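Local atomic coordinates of 2-keto-3-deoxy-D-arabinonate dehydratase (Sulfolobus solfataricus, PDB entry 2Q18), a protein that catalyses the metal-dependent dehydration of 2-dehydro-3-deoxy-D-arabinonate to 2,5-dioxopentanoate in the pentose oxidation pathway that turns D-arabinonate into 2-oxoglutarate. Residues 77-83 / 252-257; 65-69 / 124-129; 219-224 / 258-264. Residues are numbered along the deposited sequence.

Contact 1: 77-83 / 252-257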
loop_
_atom_site.group_PDB
_atom_site.type_symbol
_atom_site.label_atom_id
_atom_site.label_comp_id
_atom_site.label_asym_id
_atom_site.label_seq_id
_atom_site.Cartn_x
_atom_site.Cartn_y
_atom_site.Cartn_z
ATOM N N TRP A 77 -23.471 8.152 -13.283
ATOM C CA TRP A 77 -24.511 9.159 -13.404
ATOM C C TRP A 77 -25.433 8.791 -14.563
ATOM O O TRP A 77 -25.043 8.069 -15.485
ATOM C CB TRP A 77 -23.891 10.536 -13.662
ATOM C CG TRP A 77 -23.127 11.111 -12.496
ATOM C CD1 TRP A 77 -21.875 10.758 -12.076
ATOM C CD2 TRP A 77 -23.565 12.156 -11.618
ATOM N NE1 TRP A 77 -21.505 11.520 -10.988
ATOM C CE2 TRP A 77 -22.524 12.386 -10.687
ATOM C CE3 TRP A 77 -24.732 12.932 -11.535
ATOM C CZ2 TRP A 77 -22.618 13.352 -9.678
ATOM C CZ3 TRP A 77 -24.828 13.889 -10.531
ATOM C CH2 TRP A 77 -23.772 14.093 -9.618
ATOM N N GLY A 78 -26.656 9.305 -14.518
ATOM C CA GLY A 78 -27.608 9.049 -15.579
ATOM C C GLY A 78 -28.262 10.307 -16.098
ATOM O O GLY A 78 -28.334 11.323 -15.404
ATOM N N SER A 79 -28.712 10.232 -17.343
ATOM C CA SER A 79 -29.587 11.235 -17.913
ATOM C C SER A 79 -30.881 10.530 -18.309
ATOM O O SER A 79 -30.903 9.313 -18.517
ATOM C CB SER A 79 -28.931 11.899 -19.121
ATOM O OG SER A 79 -29.480 13.190 -19.350
ATOM N N GLY A 80 -31.965 11.286 -18.370
ATOM C CA GLY A 80 -33.250 10.743 -18.785
ATOM C C GLY A 80 -33.972 11.731 -19.671
ATOM O O GLY A 80 -33.546 12.888 -19.799
ATOM N N ILE A 81 -35.068 11.270 -20.273
ATOM C CA ILE A 81 -35.893 12.082 -21.179
ATOM C C ILE A 81 -35.024 12.665 -22.298
ATOM O O ILE A 81 -35.090 13.858 -22.606
ATOM C CB ILE A 81 -36.678 13.192 -20.417
ATOM C CG1 ILE A 81 -37.130 12.689 -19.042
ATOM C CG2 ILE A 81 -37.887 13.660 -21.239
ATOM C CD1 ILE A 81 -37.313 13.782 -18.004
ATOM N N SER A 82 -34.204 11.804 -22.894
ATOM C CA SER A 82 -33.244 12.218 -23.912
ATOM C C SER A 82 -33.669 11.809 -25.321
ATOM O O SER A 82 -33.038 12.203 -26.306
ATOM C CB SER A 82 -31.865 11.638 -23.594
ATOM O OG SER A 82 -31.914 10.223 -23.579
ATOM N N TYR A 83 -34.736 11.019 -25.407
ATOM C CA TYR A 83 -35.229 10.511 -26.682
ATOM C C TYR A 83 -36.505 11.222 -27.120
ATOM O O TYR A 83 -37.260 11.724 -26.284
ATOM C CB TYR A 83 -35.481 9.003 -26.590
ATOM C CG TYR A 83 -34.231 8.149 -26.660
ATOM C CD1 TYR A 83 -33.417 7.965 -25.536
ATOM C CD2 TYR A 83 -33.874 7.506 -27.845
ATOM C CE1 TYR A 83 -32.271 7.172 -25.598
ATOM C CE2 TYR A 83 -32.735 6.702 -27.916
ATOM C CZ TYR A 83 -31.938 6.543 -26.788
ATOM O OH TYR A 83 -30.812 5.755 -26.859
ATOM N N LEU A 252 -21.437 7.721 -17.619
ATOM C CA LEU A 252 -22.692 8.429 -17.818
ATOM C C LEU A 252 -23.585 7.616 -18.744
ATOM O O LEU A 252 -23.211 7.318 -19.879
ATOM C CB LEU A 252 -22.456 9.828 -18.406
ATOM C CG LEU A 252 -23.690 10.611 -18.876
ATOM C CD1 LEU A 252 -24.603 11.014 -17.714
ATOM C CD2 LEU A 252 -23.269 11.837 -19.671
ATOM N N THR A 253 -24.762 7.259 -18.248
ATOM C CA THR A 253 -25.733 6.530 -19.049
ATOM C C THR A 253 -26.758 7.509 -19.643
ATOM O O THR A 253 -27.241 8.413 -18.958
ATOM C CB THR A 253 -26.358 5.335 -18.270
ATOM O OG1 THR A 253 -27.183 4.562 -19.149
ATOM C CG2 THR A 253 -27.161 5.791 -17.052
ATOM N N THR A 254 -27.060 7.337 -20.926
ATOM C CA THR A 254 -27.628 8.425 -21.731
ATOM C C THR A 254 -29.154 8.443 -21.929
ATOM O O THR A 254 -29.656 9.103 -22.847
ATOM C CB THR A 254 -26.918 8.518 -23.096
ATOM O OG1 THR A 254 -27.146 7.316 -23.838
ATOM C CG2 THR A 254 -25.409 8.715 -22.905
ATOM N N GLY A 255 -29.887 7.749 -21.060
ATOM C CA GLY A 255 -31.354 7.689 -21.148
ATOM C C GLY A 255 -31.861 6.500 -21.951
ATOM O O GLY A 255 -31.082 5.812 -22.616
ATOM N N THR A 256 -33.169 6.251 -21.887
ATOM C CA THR A 256 -33.770 5.131 -22.624
ATOM C C THR A 256 -35.010 5.526 -23.429
ATOM O O THR A 256 -35.706 6.486 -23.090
ATOM C CB THR A 256 -34.119 3.937 -21.692
ATOM O OG1 THR A 256 -34.355 2.769 -22.486
ATOM C CG2 THR A 256 -35.361 4.225 -20.844
ATOM N N ALA A 257 -35.266 4.776 -24.499
ATOM C CA ALA A 257 -36.508 4.903 -25.262
ATOM C C ALA A 257 -37.321 3.605 -25.267
ATOM O O ALA A 257 -38.392 3.547 -25.876
ATOM C CB ALA A 257 -36.217 5.346 -26.682
HETATM O O HOH W 1 -34.812 8.082 -20.128
HETATM O O HOH W 2 -29.338 5.637 -24.476
HETATM O O HOH W 3 -35.720 9.202 -23.052
#
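Strands 76-80 and 250-253 pair in parallel in the large mixed sheet of the FAH-family fold, and the loops that follow stay together at the substrate site. Two backbone hydrogen bonds set the pairing: Thr253 N donates to Trp77 O (2.9 Å) and Ser79 N to Thr253 O (2.8 Å). Ser79 OG bonds to Glu114 O and Trp77 NE1 to Glu75 OE1. Beyond the ladder, Ser82 OG donates to Thr254 O (2.6 Å); a CB on Gly255 would clash with this hydroxyl. Tyr83 OH reaches water 2 at 2.8 Å, and this water donates to Thr254 OG1 (2.8 Å), which also bonds to Leu146 O, and to Gly255 O (2.6 Å). Water 1 accepts from Ile81 N (3.2 Å) and Thr256 N (3.0 Å); water 3 accepts from Tyr83 N (3.1 Å) and donates to Thr256 O (2.7 Å). Ala257 CB lies over one face of the Tyr83 ring, a CH-pi contact 3.7 Å from its centroid. Glu145, a Mg(2+) ligand, accepts from Thr253 OG1 and Gly255 N, and Thr256 OG1 bonds to Pro144 O and Ile258 N. Such bonding probably positions the substrate-binding Ile81 and Thr256 beside the metal site.

Contact 2: 65-69 / 124-129; sequences IRITK and CVGHGE
A type II beta turn, Gly126 to Glu129, joins strand 65-67, which pairs with strand 2-8, to strand 124-125 beside strand 188-195 in the large mixed sheet of the FAH-family fold. Arg66 and Ile67 are in extended strand; Thr68 has phi/psi -147/-163. The backbones come closest at Lys69 and Gly126, CA to CA 4.2 Å. Cys124 O accepts from Lys69 NZ (chi m, t, m, t) at 2.9 Å; this ammonium also bonds to Pro121 O. Val125 points away, its backbone pairing with strand 188-195. A CB on Gly126 would clash with Lys69 N. His127 (-50/127) and Gly128 (85/-3) form the turn's corners, with Glu129 N bonded to Gly126 O at 3.1 Å. The His127 ring (chi1 t) meets Ile67 CG2 edge-on, CD2 at 3.9 Å, and His127 N reaches Thr68 O through water 6. Glu129, chi1 m and chi2 t, sends OE1 back to Gly126 N (2.7 Å); its OE2 accepts from Thr68 OG1 (2.7 Å) and salt-bridges Arg66 NH1 (chi1-3 t, t, p) at 2.7 Å.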
loop_
_atom_site.group_PDB
_atom_site.type_symbol
_atom_site.label_atom_id
_atom_site.label_comp_id
_atom_site.label_asym_id
_atom_site.label_seq_id
_atom_site.Cartn_x
_atom_site.Cartn_y
_atom_site.Cartn_z
ATOM N N ILE A 65 -11.933 -18.648 -14.117
ATOM C CA ILE A 65 -12.171 -17.239 -14.452
ATOM C C ILE A 65 -13.650 -16.951 -14.728
ATOM O O ILE A 65 -14.346 -17.756 -15.352
ATOM C CB ILE A 65 -11.281 -16.727 -15.629
ATOM C CG1 ILE A 65 -11.692 -17.352 -16.970
ATOM C CG2 ILE A 65 -9.790 -16.956 -15.325
ATOM C CD1 ILE A 65 -11.014 -16.735 -18.192
ATOM N N ARG A 66 -14.115 -15.797 -14.260
ATOM C CA ARG A 66 -15.492 -15.375 -14.471
ATOM C C ARG A 66 -15.538 -13.915 -14.915
ATOM O O ARG A 66 -14.947 -13.041 -14.268
ATOM C CB ARG A 66 -16.310 -15.572 -13.189
ATOM C CG ARG A 66 -17.787 -15.224 -13.336
ATOM C CD ARG A 66 -18.564 -15.431 -12.040
ATOM N NE ARG A 66 -18.110 -14.578 -10.939
ATOM C CZ ARG A 66 -18.418 -13.288 -10.796
ATOM N NH1 ARG A 66 -19.170 -12.664 -11.695
ATOM N NH2 ARG A 66 -17.957 -12.613 -9.754
ATOM N N ILE A 67 -16.243 -13.653 -16.015
ATOM C CA ILE A 67 -16.400 -12.290 -16.518
ATOM C C ILE A 67 -17.176 -11.441 -15.502
ATOM O O ILE A 67 -18.023 -11.952 -14.763
ATOM C CB ILE A 67 -17.044 -12.266 -17.940
ATOM C CG1 ILE A 67 -16.863 -10.895 -18.607
ATOM C CG2 ILE A 67 -18.524 -12.729 -17.894
ATOM C CD1 ILE A 67 -17.170 -10.871 -20.104
ATOM N N THR A 68 -16.853 -10.155 -15.436
ATOM C CA THR A 68 -17.502 -9.254 -14.483
ATOM C C THR A 68 -17.610 -7.849 -15.084
ATOM O O THR A 68 -17.498 -7.691 -16.305
ATOM C CB THR A 68 -16.787 -9.284 -13.090
ATOM O OG1 THR A 68 -17.531 -8.509 -12.140
ATOM C CG2 THR A 68 -15.335 -8.773 -13.177
ATOM N N LYS A 69 -17.854 -6.842 -14.248
ATOM C CA LYS A 69 -17.772 -5.441 -14.686
ATOM C C LYS A 69 -16.402 -5.213 -15.319
ATOM O O LYS A 69 -15.394 -5.606 -14.734
ATOM C CB LYS A 69 -17.937 -4.490 -13.495
ATOM C CG LYS A 69 -19.319 -4.473 -12.869
ATOM C CD LYS A 69 -19.339 -3.634 -11.588
ATOM C CE LYS A 69 -18.741 -4.405 -10.413
ATOM N NZ LYS A 69 -19.055 -3.779 -9.116
ATOM N N CYS A 124 -23.043 -1.489 -8.528
ATOM C CA CYS A 124 -23.110 -1.967 -9.906
ATOM C C CYS A 124 -22.755 -3.446 -10.000
ATOM O O CYS A 124 -21.993 -3.963 -9.179
ATOM C CB CYS A 124 -22.152 -1.184 -10.802
ATOM S SG CYS A 124 -22.435 0.590 -10.843
ATOM N N VAL A 125 -23.309 -4.112 -11.013
ATOM C CA VAL A 125 -22.962 -5.498 -11.326
ATOM C C VAL A 125 -22.607 -5.594 -12.801
ATOM O O VAL A 125 -22.804 -4.635 -13.555
ATOM C CB VAL A 125 -24.109 -6.495 -10.971
ATOM C CG1 VAL A 125 -24.529 -6.340 -9.511
ATOM C CG2 VAL A 125 -25.302 -6.323 -11.900
ATOM N N GLY A 126 -22.065 -6.738 -13.204
ATOM C CA GLY A 126 -21.656 -6.945 -14.583
ATOM C C GLY A 126 -22.398 -8.072 -15.281
ATOM O O GLY A 126 -23.371 -8.620 -14.756
ATOM N N HIS A 127 -21.936 -8.381 -16.487
ATOM C CA HIS A 127 -22.438 -9.486 -17.294
ATOM C C HIS A 127 -22.479 -10.783 -16.485
ATOM O O HIS A 127 -21.486 -11.173 -15.868
ATOM C CB HIS A 127 -21.543 -9.640 -18.525
ATOM C CG HIS A 127 -22.079 -10.574 -19.565
ATOM N ND1 HIS A 127 -23.264 -10.349 -20.233
ATOM C CD2 HIS A 127 -21.569 -11.720 -20.077
ATOM C CE1 HIS A 127 -23.470 -11.326 -21.098
ATOM N NE2 HIS A 127 -22.454 -12.169 -21.026
ATOM N N GLY A 128 -23.645 -11.425 -16.463
ATOM C CA GLY A 128 -23.803 -12.721 -15.802
ATOM C C GLY A 128 -24.085 -12.647 -14.314
ATOM O O GLY A 128 -24.292 -13.673 -13.665
ATOM N N GLU A 129 -24.091 -11.433 -13.768
ATOM C CA GLU A 129 -24.363 -11.230 -12.349
ATOM C C GLU A 129 -25.783 -10.706 -12.194
ATOM O O GLU A 129 -26.365 -10.202 -13.152
ATOM C CB GLU A 129 -23.336 -10.259 -11.740
ATOM C CG GLU A 129 -21.881 -10.670 -12.029
ATOM C CD GLU A 129 -20.838 -9.661 -11.545
ATOM O OE1 GLU A 129 -21.184 -8.477 -11.323
ATOM O OE2 GLU A 129 -19.660 -10.061 -11.403
HETATM O O HOH W 4 -20.400 -13.358 -14.704
HETATM O O HOH W 5 -18.173 -9.906 -8.757
HETATM O O HOH W 6 -19.843 -6.757 -17.580
#

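Contact 3: 219-224 / 258-264; sequences FFEGSV and IVPGRDK
This is a largely apolar contact between an edge strand and an irregular loop: within the chain, strand 217-225 borders the five-stranded mixed sheet of the FAH fold, and residues 258-264 run antiparallel to it, leading from the substrate site. The strand is extended from Phe220 to Val224, whereas Phe219 (phi/psi -76/-27) forms a classic beta bulge with Phe220 opposite Ile212. No backbone ladder joins the segments; the closest CA pairs are Gly222 with Ile258 (6.3 Å) and Phe220 with Pro260 (7.1 Å). Ile258, chi1 m and chi2 t, fits between Phe220 and Val224, its CG2 3.7 Å from Phe220 CE2 and its CG1 3.8 Å from Val224 CG1. A CB on Gly222 would crowd Ile258 CG2 and clash with the Phe220 ring. Phe220, chi1 t and chi2 90°, turns a ring face to Pro260, whose CG lies 3.8 Å from the centroid. A type I turn from Gly261 to Lys264, with Lys264 N bonded to Gly261 O at 3.1 Å, brings the chain back. Lys264, m in chi1 and chi2, lays CD over the Phe219 ring, 3.9 Å from its centroid, and NZ makes a weak hydrogen bond to Phe219 O at 3.3 Å.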
loop_
_atom_site.group_PDB
_atom_site.type_symbol
_atom_site.label_atom_id
_atom_site.label_comp_id
_atom_site.label_asym_id
_atom_site.label_seq_id
_atom_site.Cartn_x
_atom_site.Cartn_y
_atom_site.Cartn_z
ATOM N N PHE A 219 -40.934 -12.560 -22.452
ATOM C CA PHE A 219 -41.991 -11.858 -21.737
ATOM C C PHE A 219 -42.130 -10.413 -22.223
ATOM O O PHE A 219 -43.208 -9.820 -22.146
ATOM C CB PHE A 219 -41.700 -11.926 -20.238
ATOM C CG PHE A 219 -42.719 -11.240 -19.374
ATOM C CD1 PHE A 219 -42.359 -10.137 -18.607
ATOM C CD2 PHE A 219 -44.031 -11.706 -19.304
ATOM C CE1 PHE A 219 -43.290 -9.504 -17.793
ATOM C CE2 PHE A 219 -44.972 -11.078 -18.495
ATOM C CZ PHE A 219 -44.600 -9.976 -17.737
ATOM N N PHE A 220 -41.029 -9.856 -22.721
ATOM C CA PHE A 220 -41.033 -8.548 -23.368
ATOM C C PHE A 220 -39.882 -8.462 -24.357
ATOM O O PHE A 220 -38.786 -8.953 -24.088
ATOM C CB PHE A 220 -40.926 -7.398 -22.349
ATOM C CG PHE A 220 -40.793 -6.039 -22.996
ATOM C CD1 PHE A 220 -41.925 -5.287 -23.300
ATOM C CD2 PHE A 220 -39.542 -5.535 -23.343
ATOM C CE1 PHE A 220 -41.812 -4.047 -23.926
ATOM C CE2 PHE A 220 -39.419 -4.299 -23.972
ATOM C CZ PHE A 220 -40.556 -3.551 -24.259
ATOM N N GLU A 221 -40.140 -7.841 -25.503
ATOM C CA GLU A 221 -39.085 -7.492 -26.443
ATOM C C GLU A 221 -39.398 -6.158 -27.110
ATOM O O GLU A 221 -40.536 -5.900 -27.505
ATOM C CB GLU A 221 -38.874 -8.589 -27.488
ATOM C CG GLU A 221 -37.711 -8.314 -28.440
ATOM C CD GLU A 221 -37.272 -9.537 -29.230
ATOM O OE1 GLU A 221 -37.839 -10.634 -29.024
ATOM O OE2 GLU A 221 -36.351 -9.400 -30.063
ATOM N N GLY A 222 -38.379 -5.313 -27.221
ATOM C CA GLY A 222 -38.522 -4.002 -27.836
ATOM C C GLY A 222 -37.172 -3.467 -28.262
ATOM O O GLY A 222 -36.144 -3.787 -27.655
ATOM N N SER A 223 -37.172 -2.653 -29.310
ATOM C CA SER A 223 -35.943 -2.060 -29.807
ATOM C C SER A 223 -36.120 -0.590 -30.182
ATOM O O SER A 223 -37.234 -0.129 -30.443
ATOM C CB SER A 223 -35.400 -2.858 -30.995
ATOM O OG SER A 223 -36.256 -2.734 -32.116
ATOM N N VAL A 224 -35.005 0.135 -30.186
ATOM C CA VAL A 224 -34.952 1.518 -30.640
ATOM C C VAL A 224 -33.551 1.787 -31.189
ATOM O O VAL A 224 -32.574 1.156 -30.763
ATOM C CB VAL A 224 -35.326 2.520 -29.505
ATOM C CG1 VAL A 224 -34.201 2.631 -28.458
ATOM C CG2 VAL A 224 -35.676 3.891 -30.077
ATOM N N ILE A 258 -36.811 2.565 -24.603
ATOM C CA ILE A 258 -37.538 1.298 -24.487
ATOM C C ILE A 258 -38.147 1.176 -23.094
ATOM O O ILE A 258 -37.437 1.007 -22.092
ATOM C CB ILE A 258 -36.655 0.066 -24.826
ATOM C CG1 ILE A 258 -36.039 0.215 -26.218
ATOM C CG2 ILE A 258 -37.480 -1.230 -24.745
ATOM C CD1 ILE A 258 -34.819 -0.657 -26.466
ATOM N N VAL A 259 -39.471 1.284 -23.043
ATOM C CA VAL A 259 -40.202 1.306 -21.785
ATOM C C VAL A 259 -41.325 0.261 -21.813
ATOM O O VAL A 259 -42.381 0.500 -22.406
ATOM C CB VAL A 259 -40.798 2.719 -21.491
ATOM C CG1 VAL A 259 -41.472 2.750 -20.130
ATOM C CG2 VAL A 259 -39.719 3.804 -21.574
ATOM N N PRO A 260 -41.092 -0.911 -21.188
ATOM C CA PRO A 260 -42.150 -1.915 -21.038
ATOM C C PRO A 260 -43.368 -1.364 -20.293
ATOM O O PRO A 260 -43.271 -0.335 -19.608
ATOM C CB PRO A 260 -41.472 -3.014 -20.213
ATOM C CG PRO A 260 -40.016 -2.855 -20.494
ATOM C CD PRO A 260 -39.816 -1.375 -20.613
ATOM N N GLY A 261 -44.502 -2.048 -20.437
ATOM C CA GLY A 261 -45.753 -1.611 -19.833
ATOM C C GLY A 261 -45.814 -1.835 -18.338
ATOM O O GLY A 261 -44.893 -2.405 -17.745
ATOM N N ARG A 262 -46.917 -1.398 -17.734
ATOM C CA ARG A 262 -47.114 -1.481 -16.287
ATOM C C ARG A 262 -47.250 -2.916 -15.774
ATOM O O ARG A 262 -47.059 -3.173 -14.582
ATOM C CB ARG A 262 -48.328 -0.645 -15.866
ATOM C CG ARG A 262 -48.301 -0.204 -14.403
ATOM C CD ARG A 262 -49.309 0.908 -14.135
ATOM N NE ARG A 262 -49.005 2.122 -14.892
ATOM C CZ ARG A 262 -49.773 3.210 -14.921
ATOM N NH1 ARG A 262 -49.402 4.259 -15.646
ATOM N NH2 ARG A 262 -50.909 3.255 -14.231
ATOM N N ASP A 263 -47.578 -3.844 -16.671
ATOM C CA ASP A 263 -47.696 -5.260 -16.313
ATOM C C ASP A 263 -46.387 -6.033 -16.533
ATOM O O ASP A 263 -46.311 -7.236 -16.260
ATOM C CB ASP A 263 -48.858 -5.920 -17.078
ATOM C CG ASP A 263 -48.686 -5.864 -18.594
ATOM O OD1 ASP A 263 -47.907 -5.020 -19.097
ATOM O OD2 ASP A 263 -49.346 -6.666 -19.289
ATOM N N LYS A 264 -45.358 -5.330 -17.008
ATOM C CA LYS A 264 -44.085 -5.954 -17.377
ATOM C C LYS A 264 -42.998 -5.828 -16.306
ATOM O O LYS A 264 -41.804 -5.928 -16.600
ATOM C CB LYS A 264 -43.596 -5.424 -18.733
ATOM C CG LYS A 264 -44.529 -5.724 -19.913
ATOM C CD LYS A 264 -44.761 -7.226 -20.085
ATOM C CE LYS A 264 -45.791 -7.535 -21.161
ATOM N NZ LYS A 264 -45.264 -7.284 -22.528
#

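From the N terminus, residues 65-69 lead from strand 65-67 towards strand 76-80, so contacts 2 and 1 open in quick succession. Contact 2 closes first, at 124-129, while the loop of contact 1 is still open; the two therefore cross, reaching the same large sheet with centres 22 Å apart on opposite sides of the chain's centre. Contact 3 opens at 219-224 inside the loop of contact 1. Contact 1 closes at 252-257 and contact 3 directly after it, at 258-264, a second crossing; contacts 2 and 3 are in series. Ala257 CB touches Val224 CG2 at 3.7 Å, so the substrate-site loop continues into the packing against the five-stranded sheet.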